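Local coordinates for protein trehalose-6-phosphate phosphatase (Candida albicans, PDB 5DXI) that belongs to the trehalose-phosphatase family of the HAD clan and, in this structure, holds a magnesium ion and a beryllium trifluoride ion in one pocket, at residues L26-Y29 with D30-T34; K191-I194 with V195-L198; L231-D234 with L235-D239. All coordinates share one frame; numbering follows the deposited sequence.

Interaction 1 of 3, residues L26-Y29 with D30-T34. With MG (magnesium ion), chain E; BEF (beryllium trifluoride ion), chain F; GLC (alpha-D-glucopyranose), chain C; GLC (alpha-D-glucopyranose), chain B.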
loop_
_atom_site.group_PDB
_atom_site.type_symbol
_atom_site.label_atom_id
_atom_site.label_comp_id
_atom_site.label_asym_id
_atom_site.label_seq_id
_atom_site.Cartn_x
_atom_site.Cartn_y
_atom_site.Cartn_z
ATOM N N LEU A 26 -4.466 7.573 0.317
ATOM C CA LEU A 26 -3.884 6.386 -0.297
ATOM C C LEU A 26 -3.442 5.423 0.790
ATOM O O LEU A 26 -2.309 5.492 1.304
ATOM C CB LEU A 26 -2.704 6.774 -1.183
ATOM C CG LEU A 26 -3.051 7.859 -2.199
ATOM C CD1 LEU A 26 -1.776 8.596 -2.669
ATOM C CD2 LEU A 26 -3.817 7.271 -3.378
ATOM N N PHE A 27 -4.341 4.512 1.142
ATOM C CA PHE A 27 -4.134 3.676 2.319
ATOM C C PHE A 27 -3.738 2.262 1.989
ATOM O O PHE A 27 -4.484 1.530 1.337
ATOM C CB PHE A 27 -5.394 3.584 3.193
ATOM C CG PHE A 27 -5.861 4.892 3.743
ATOM C CD1 PHE A 27 -4.957 5.931 3.987
ATOM C CD2 PHE A 27 -7.202 5.074 4.072
ATOM C CE1 PHE A 27 -5.395 7.135 4.519
ATOM C CE2 PHE A 27 -7.644 6.276 4.602
ATOM C CZ PHE A 27 -6.739 7.312 4.827
ATOM N N ASP A 28 -2.582 1.871 2.494
ATOM C CA ASP A 28 -2.306 0.470 2.695
ATOM C C ASP A 28 -3.336 -0.119 3.677
ATOM O O ASP A 28 -3.843 0.618 4.522
ATOM C CB ASP A 28 -0.921 0.292 3.264
ATOM C CG ASP A 28 -0.578 -1.121 3.399
ATOM O OD1 ASP A 28 -0.820 -1.778 2.388
ATOM O OD2 ASP A 28 -0.140 -1.582 4.471
ATOM N N TYR A 29 -3.610 -1.426 3.603
ATOM C CA TYR A 29 -4.529 -2.055 4.562
ATOM C C TYR A 29 -3.781 -2.787 5.678
ATOM O O TYR A 29 -3.721 -2.304 6.810
ATOM C CB TYR A 29 -5.497 -3.035 3.876
ATOM C CG TYR A 29 -6.482 -3.636 4.872
ATOM C CD1 TYR A 29 -7.460 -2.843 5.462
ATOM C CD2 TYR A 29 -6.410 -4.972 5.244
ATOM C CE1 TYR A 29 -8.351 -3.358 6.384
ATOM C CE2 TYR A 29 -7.310 -5.510 6.182
ATOM C CZ TYR A 29 -8.282 -4.686 6.738
ATOM O OH TYR A 29 -9.194 -5.174 7.659
ATOM N N ASP A 30 -3.186 -3.930 5.365
ATOM C CA ASP A 30 -2.553 -4.753 6.397
ATOM C C ASP A 30 -1.369 -4.083 7.087
ATOM O O ASP A 30 -0.481 -3.550 6.447
ATOM C CB ASP A 30 -2.094 -6.088 5.817
ATOM C CG ASP A 30 -3.260 -6.977 5.432
ATOM O OD1 ASP A 30 -3.850 -7.590 6.347
ATOM O OD2 ASP A 30 -3.582 -7.064 4.225
ATOM N N GLY A 31 -1.386 -4.111 8.416
ATOM C CA GLY A 31 -0.333 -3.524 9.221
ATOM C C GLY A 31 -0.391 -2.008 9.223
ATOM O O GLY A 31 0.481 -1.338 9.785
ATOM N N THR A 32 -1.446 -1.465 8.629
ATOM C CA THR A 32 -1.561 -0.030 8.457
ATOM C C THR A 32 -2.897 0.459 8.997
ATOM O O THR A 32 -2.925 1.286 9.904
ATOM C CB THR A 32 -1.389 0.354 6.965
ATOM O OG1 THR A 32 -0.067 -0.018 6.542
ATOM C CG2 THR A 32 -1.601 1.851 6.752
ATOM N N LEU A 33 -3.998 -0.060 8.452
ATOM C CA LEU A 33 -5.337 0.264 8.954
ATOM C C LEU A 33 -5.815 -0.773 9.977
ATOM O O LEU A 33 -6.821 -0.567 10.660
ATOM C CB LEU A 33 -6.338 0.360 7.801
ATOM C CG LEU A 33 -6.030 1.415 6.740
ATOM C CD1 LEU A 33 -7.068 1.400 5.611
ATOM C CD2 LEU A 33 -5.981 2.775 7.398
ATOM N N THR A 34 -5.078 -1.877 10.076
ATOM C CA THR A 34 -5.411 -2.972 10.988
ATOM C C THR A 34 -4.124 -3.675 11.346
ATOM O O THR A 34 -3.206 -3.731 10.535
ATOM C CB THR A 34 -6.410 -4.005 10.369
ATOM O OG1 THR A 34 -6.766 -4.982 11.359
ATOM C CG2 THR A 34 -5.767 -4.742 9.200
HETATM MG MG MG E . 0.699 -3.487 4.762
HETATM BE BE BEF F . -1.157 -3.266 2.504
HETATM F F1 BEF F . -0.433 -4.316 1.279
HETATM F F2 BEF F . -0.684 -4.432 3.743
HETATM F F3 BEF F . -2.748 -4.034 2.446
HETATM C C1 GLC C . -1.347 -10.049 4.156
HETATM C C2 GLC C . -1.805 -11.031 3.085
HETATM C C3 GLC C . -0.883 -10.922 1.866
HETATM C C4 GLC C . -0.869 -9.484 1.377
HETATM C C5 GLC C . -0.420 -8.577 2.519
HETATM C C6 GLC C . -0.515 -7.126 2.090
HETATM O O1 GLC C . -0.059 -10.421 4.645
HETATM O O2 GLC C . -1.771 -12.348 3.625
HETATM O O3 GLC C . -1.361 -11.755 0.820
HETATM O O4 GLC C . 0.038 -9.337 0.263
HETATM O O5 GLC C . -1.276 -8.719 3.640
HETATM O O6 GLC C . -1.893 -6.790 1.885
HETATM C C1 GLC B . 0.313 -9.649 5.797
HETATM C C2 GLC B . 1.578 -10.206 6.416
HETATM C C3 GLC B . 1.311 -11.583 7.009
HETATM C C4 GLC B . 0.197 -11.496 8.049
HETATM C C5 GLC B . -1.047 -10.916 7.381
HETATM C C6 GLC B . -2.193 -10.696 8.360
HETATM O O2 GLC B . 2.617 -10.315 5.447
HETATM O O3 GLC B . 2.522 -12.072 7.591
HETATM O O4 GLC B . -0.121 -12.798 8.547
HETATM O O5 GLC B . -0.728 -9.644 6.787
HETATM O O6 GLC B . -1.834 -9.624 9.252
HETATM O O HOH W 1 2.001 -3.505 3.118
HETATM O O HOH W 2 1.543 -5.125 5.606
#
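Tyr29 O accepts backbone hydrogen bonds from both Thr32 N and Leu33 N, the latter at 2.8 Å, and this double grip turns the chain back as it leaves strand 23-27. The donors arrive differently: Leu33 N lies in the carbonyl plane, whereas Thr32 N stands 38° out of it. Asp28, Asp30 and Thr32 of this turn fit the DxDx(T/V) motif of HAD proteins: Asp28 and Asp30 contact the bound ions, and Thr32 bonds to Asp28. With CG anti to the backbone N (chi1 -176°), Asp28 divides its carboxylate between the ions. Its OD1 is covalently joined to BE of beryllium trifluoride at 1.5 Å, while OD2 binds the magnesium ion at 2.1 Å. The same OD2 offers its anti lone pair to Thr32 OG1, which donates over 2.6 Å, so three partners fix the rotation of the group. Asp30 gives the metal its backbone O; two waters and Asp233 also bind it, and F2 of beryllium trifluoride lies at bonding distance from it. The carboxylate of Asp30 instead forms a salt bridge with Arg70 and lies beside the alpha-D-glucopyranose of chain C. Fluorine F3 receives Tyr29 N as well as Asp30 N, the second at 3.0 Å, which orients the trifluoride against the backbone. On the protein side, Thr34 CG2 sits over one face of the Tyr29 ring, 3.8 Å from its centroid and 27° off the normal, a CH-pi contact; Tyr29 OH meanwhile bonds to Ala43 O. Leu33 crosses Phe27 at about a right angle, with Leu33 CD1 3.7 Å from Phe27 CB. This leucine also covers a buried carbonyl that has no polar partner in the model: Leu33 CG lies 3.2 Å from Asp28 O.

Interaction 2 of 3, residues K191-I194 with V195-L198. With BEF (beryllium trifluoride ion), chain F.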
loop_
_atom_site.group_PDB
_atom_site.type_symbol
_atom_site.label_atom_id
_atom_site.label_comp_id
_atom_site.label_asym_id
_atom_site.label_seq_id
_atom_site.Cartn_x
_atom_site.Cartn_y
_atom_site.Cartn_z
ATOM N N LYS A 191 2.470 -0.721 -6.564
ATOM C CA LYS A 191 1.663 0.284 -5.873
ATOM C C LYS A 191 2.058 1.710 -6.293
ATOM O O LYS A 191 1.246 2.627 -6.215
ATOM C CB LYS A 191 1.778 0.122 -4.354
ATOM C CG LYS A 191 1.155 -1.160 -3.777
ATOM C CD LYS A 191 0.948 -1.041 -2.259
ATOM C CE LYS A 191 0.211 -2.267 -1.654
ATOM N NZ LYS A 191 0.026 -2.068 -0.168
ATOM N N GLY A 192 3.301 1.895 -6.729
ATOM C CA GLY A 192 3.754 3.191 -7.208
ATOM C C GLY A 192 3.043 3.631 -8.486
ATOM O O GLY A 192 2.725 4.811 -8.648
ATOM N N GLU A 193 2.773 2.679 -9.383
ATOM C CA GLU A 193 2.005 2.953 -10.599
ATOM C C GLU A 193 0.593 3.401 -10.266
ATOM O O GLU A 193 0.051 4.326 -10.883
ATOM C CB GLU A 193 1.910 1.706 -11.483
ATOM C CG GLU A 193 3.001 1.557 -12.490
ATOM C CD GLU A 193 3.128 2.774 -13.383
ATOM O OE1 GLU A 193 2.122 3.180 -14.024
ATOM O OE2 GLU A 193 4.240 3.323 -13.417
ATOM N N ILE A 194 -0.010 2.703 -9.309
ATOM C CA ILE A 194 -1.363 3.019 -8.860
ATOM C C ILE A 194 -1.417 4.460 -8.356
ATOM O O ILE A 194 -2.320 5.225 -8.712
ATOM C CB ILE A 194 -1.846 2.052 -7.729
ATOM C CG1 ILE A 194 -1.748 0.592 -8.174
ATOM C CG2 ILE A 194 -3.279 2.359 -7.303
ATOM C CD1 ILE A 194 -2.632 0.253 -9.370
ATOM N N VAL A 195 -0.450 4.819 -7.517
ATOM C CA VAL A 195 -0.419 6.145 -6.935
ATOM C C VAL A 195 -0.267 7.212 -8.038
ATOM O O VAL A 195 -0.954 8.237 -8.021
ATOM C CB VAL A 195 0.713 6.268 -5.904
ATOM C CG1 VAL A 195 0.934 7.717 -5.552
ATOM C CG2 VAL A 195 0.355 5.444 -4.657
ATOM N N LYS A 196 0.602 6.944 -9.010
ATOM C CA LYS A 196 0.755 7.844 -10.164
ATOM C C LYS A 196 -0.572 8.006 -10.924
ATOM O O LYS A 196 -0.951 9.120 -11.296
ATOM C CB LYS A 196 1.857 7.334 -11.102
ATOM C CG LYS A 196 2.060 8.157 -12.370
ATOM C CD LYS A 196 3.379 7.786 -13.071
ATOM C CE LYS A 196 3.299 6.432 -13.772
ATOM N NZ LYS A 196 4.624 5.977 -14.311
ATOM N N ARG A 197 -1.284 6.903 -11.137
ATOM C CA ARG A 197 -2.541 6.956 -11.876
ATOM C C ARG A 197 -3.637 7.704 -11.128
ATOM O O ARG A 197 -4.574 8.220 -11.746
ATOM C CB ARG A 197 -3.023 5.548 -12.217
ATOM C CG ARG A 197 -2.222 4.899 -13.334
ATOM C CD ARG A 197 -2.636 3.452 -13.486
ATOM N NE ARG A 197 -1.816 2.744 -14.464
ATOM C CZ ARG A 197 -2.329 2.096 -15.504
ATOM N NH1 ARG A 197 -3.641 2.077 -15.678
ATOM N NH2 ARG A 197 -1.540 1.464 -16.359
ATOM N N LEU A 198 -3.507 7.773 -9.808
ATOM C CA LEU A 198 -4.522 8.403 -8.964
ATOM C C LEU A 198 -4.215 9.858 -8.690
ATOM O O LEU A 198 -5.124 10.688 -8.609
ATOM C CB LEU A 198 -4.661 7.652 -7.643
ATOM C CG LEU A 198 -5.268 6.254 -7.729
ATOM C CD1 LEU A 198 -5.242 5.557 -6.358
ATOM C CD2 LEU A 198 -6.706 6.298 -8.295
HETATM BE BE BEF F . -1.157 -3.266 2.504
HETATM F F1 BEF F . -0.433 -4.316 1.279
HETATM F F2 BEF F . -0.684 -4.432 3.743
HETATM F F3 BEF F . -2.748 -4.034 2.446
#
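Glu193 and Lys196 run side by side and point the same way from helix 191-199, their ends joined by a salt bridge in which Lys196 NZ donates to Glu193 OE2 at 2.8 Å. Two bends make the meeting possible: Glu193 folds at chi2, and Lys196 at chi3 (74°). The ammonium reaches the syn side of OE2, only 15° out of the carboxylate plane. Glu193 OE1 faces the edge of the Arg197 guanidinium, close to its plane, but the ion pair there is long, with Arg197 NE 4.0 Å away. One carboxylate thus serves two cations, the nearer one much more closely. Around the helix, Ile194 and Leu198 also lie side by side, Ile194 CG2 touching Leu198 CD1 at 3.9 Å; both pack on Ile67 of strand 62-67 and on Met94. Beneath these side chains are regular i to i+4 bonds, among them Arg197 N to Glu193 O at 2.9 Å. Lys191 departs from the pattern, its chain extended beyond CG and directed away from the following turn, which carries NZ to F1 of beryllium trifluoride at 2.7 Å. Ile67 O also binds that NZ. The chemistry therefore divides by position: a charged network on the outer side, aliphatic packing against the sheet, and at the helix start a buried amine carried to the bound ion.

Interaction 3 of 3, residues L231-D234 with L235-D239; sequences LGDD and LTDED. With MG (magnesium ion), chain E.
Asp237 OD1 gathers the backbone N-H groups of Asp233 and Asp234, tying the loop after strand 227-232 to the first turn of helix 235-253. Strand, loop and helix belong to a beta-alpha-beta unit completed by strand 266-271, and the run from Gly232 to Asp237 is consistent with the GDxxxD form of the acidic HAD motif. The tight part of the contact centres on that one oxygen. Asp234 N meets its anti lone pair at 2.8 Å with an N-H...O angle of 154°, while Asp233 N, at 3.0 Å, comes from above the carboxylate plane, 51° out of it. The side chain can reach back because its CG lies anti to its own carbonyl carbon (chi1 -53°), which also sets Asp237 CG 3.6 Å from Gly232 CA. A return bond from Asp237 N to Asp234 O, 2.9 Å long, closes the turn. Asp237 OD2 is taken by Lys191 in a salt bridge. Held by these bonds, the loop presents Asp233 OD2 to the magnesium ion at 2.0 Å, and Asp233 OD1 pairs with Lys179.

The other side is looser. Leu235 is exposed, with little beyond its CB against the preceding loop, and its N makes a weak bond to Asp234 OD1. Asp234 OD2 turns to Lys179 N instead. Water also joins the two sides: water 3 donates to Asp234 O at 2.7 Å and to Glu238 OE2 at 2.8 Å, the latter oxygen also bonded to Thr278 OG1.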
loop_
_atom_site.group_PDB
_atom_site.type_symbol
_atom_site.label_atom_id
_atom_site.label_comp_id
_atom_site.label_asym_id
_atom_site.label_seq_id
_atom_site.Cartn_x
_atom_site.Cartn_y
_atom_site.Cartn_z
ATOM N N LEU A 231 -0.263 6.082 3.586
ATOM C CA LEU A 231 0.217 5.293 4.713
ATOM C C LEU A 231 0.510 3.848 4.325
ATOM O O LEU A 231 -0.283 3.222 3.611
ATOM C CB LEU A 231 -0.805 5.313 5.851
ATOM C CG LEU A 231 -1.031 6.686 6.492
ATOM C CD1 LEU A 231 -2.518 6.867 6.806
ATOM C CD2 LEU A 231 -0.162 6.860 7.749
ATOM N N GLY A 232 1.639 3.323 4.801
ATOM C CA GLY A 232 1.990 1.928 4.575
ATOM C C GLY A 232 3.100 1.434 5.491
ATOM O O GLY A 232 3.834 2.223 6.080
ATOM N N ASP A 233 3.225 0.115 5.599
ATOM C CA ASP A 233 4.052 -0.488 6.633
ATOM C C ASP A 233 5.124 -1.406 6.085
ATOM O O ASP A 233 5.980 -1.860 6.837
ATOM C CB ASP A 233 3.172 -1.296 7.608
ATOM C CG ASP A 233 2.631 -2.584 6.978
ATOM O OD1 ASP A 233 2.715 -3.654 7.626
ATOM O OD2 ASP A 233 2.130 -2.532 5.830
ATOM N N ASP A 234 5.076 -1.718 4.790
ATOM C CA ASP A 234 5.952 -2.777 4.295
ATOM C C ASP A 234 6.658 -2.366 3.011
ATOM O O ASP A 234 6.485 -1.250 2.522
ATOM C CB ASP A 234 5.163 -4.073 4.086
ATOM C CG ASP A 234 5.992 -5.318 4.366
ATOM O OD1 ASP A 234 7.228 -5.204 4.508
ATOM O OD2 ASP A 234 5.403 -6.423 4.429
ATOM N N LEU A 235 7.497 -3.259 2.504
ATOM C CA LEU A 235 8.351 -2.942 1.379
ATOM C C LEU A 235 7.543 -2.523 0.153
ATOM O O LEU A 235 7.888 -1.557 -0.526
ATOM C CB LEU A 235 9.240 -4.141 1.052
ATOM C CG LEU A 235 10.122 -3.983 -0.188
ATOM C CD1 LEU A 235 11.028 -2.764 -0.072
ATOM C CD2 LEU A 235 10.937 -5.263 -0.422
ATOM N N THR A 236 6.452 -3.236 -0.110
ATOM C CA THR A 236 5.562 -2.871 -1.199
ATOM C C THR A 236 5.133 -1.398 -1.159
ATOM O O THR A 236 4.984 -0.766 -2.206
ATOM C CB THR A 236 4.306 -3.762 -1.217
ATOM O OG1 THR A 236 3.541 -3.433 -2.372
ATOM C CG2 THR A 236 3.435 -3.567 0.068
ATOM N N ASP A 237 4.977 -0.845 0.040
ATOM C CA ASP A 237 4.498 0.526 0.209
ATOM C C ASP A 237 5.571 1.577 -0.066
ATOM O O ASP A 237 5.264 2.744 -0.307
ATOM C CB ASP A 237 3.961 0.683 1.609
ATOM C CG ASP A 237 2.944 -0.385 1.919
ATOM O OD1 ASP A 237 3.144 -1.149 2.880
ATOM O OD2 ASP A 237 1.965 -0.480 1.146
ATOM N N GLU A 238 6.831 1.168 -0.002
ATOM C CA GLU A 238 7.927 2.054 -0.409
ATOM C C GLU A 238 7.748 2.515 -1.868
ATOM O O GLU A 238 8.222 3.597 -2.258
ATOM C CB GLU A 238 9.267 1.345 -0.228
ATOM C CG GLU A 238 9.632 1.092 1.251
ATOM C CD GLU A 238 9.772 2.379 2.047
ATOM O OE1 GLU A 238 10.515 3.299 1.596
ATOM O OE2 GLU A 238 9.127 2.478 3.114
ATOM N N ASP A 239 7.094 1.684 -2.678
ATOM C CA ASP A 239 6.758 2.082 -4.052
ATOM C C ASP A 239 5.800 3.274 -4.061
ATOM O O ASP A 239 5.933 4.184 -4.877
ATOM C CB ASP A 239 6.154 0.903 -4.826
ATOM C CG ASP A 239 7.159 -0.212 -5.039
ATOM O OD1 ASP A 239 8.372 0.079 -4.949
ATOM O OD2 ASP A 239 6.757 -1.355 -5.311
HETATM MG MG MG E . 0.699 -3.487 4.762
HETATM O O HOH W 2 1.543 -5.125 5.606
HETATM O O HOH W 3 7.336 0.653 4.303
HETATM O O HOH W 1 2.001 -3.505 3.118
#

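In the fold
Interactions 1 and 3 are about 9 Å apart between centres and leave neighbouring parallel strands, 23-27 and 227-232, of the main sheet; each contributes to the magnesium site, and two metal-bound waters belong to both. Interaction 2 lies farther off, about 16 Å from interaction 1 and 13 Å from interaction 3, on a single helix packed beside that sheet. All touching residues of 26-34 are buried, those of 231-239 partly so, while 191-198 pairs a buried face with an exposed one. Their chemistry follows: backbone and carboxylate grips near the ions, surface ion pairs on the helix. Lys191 connects the sites, reaching from interaction 2 to both of the others.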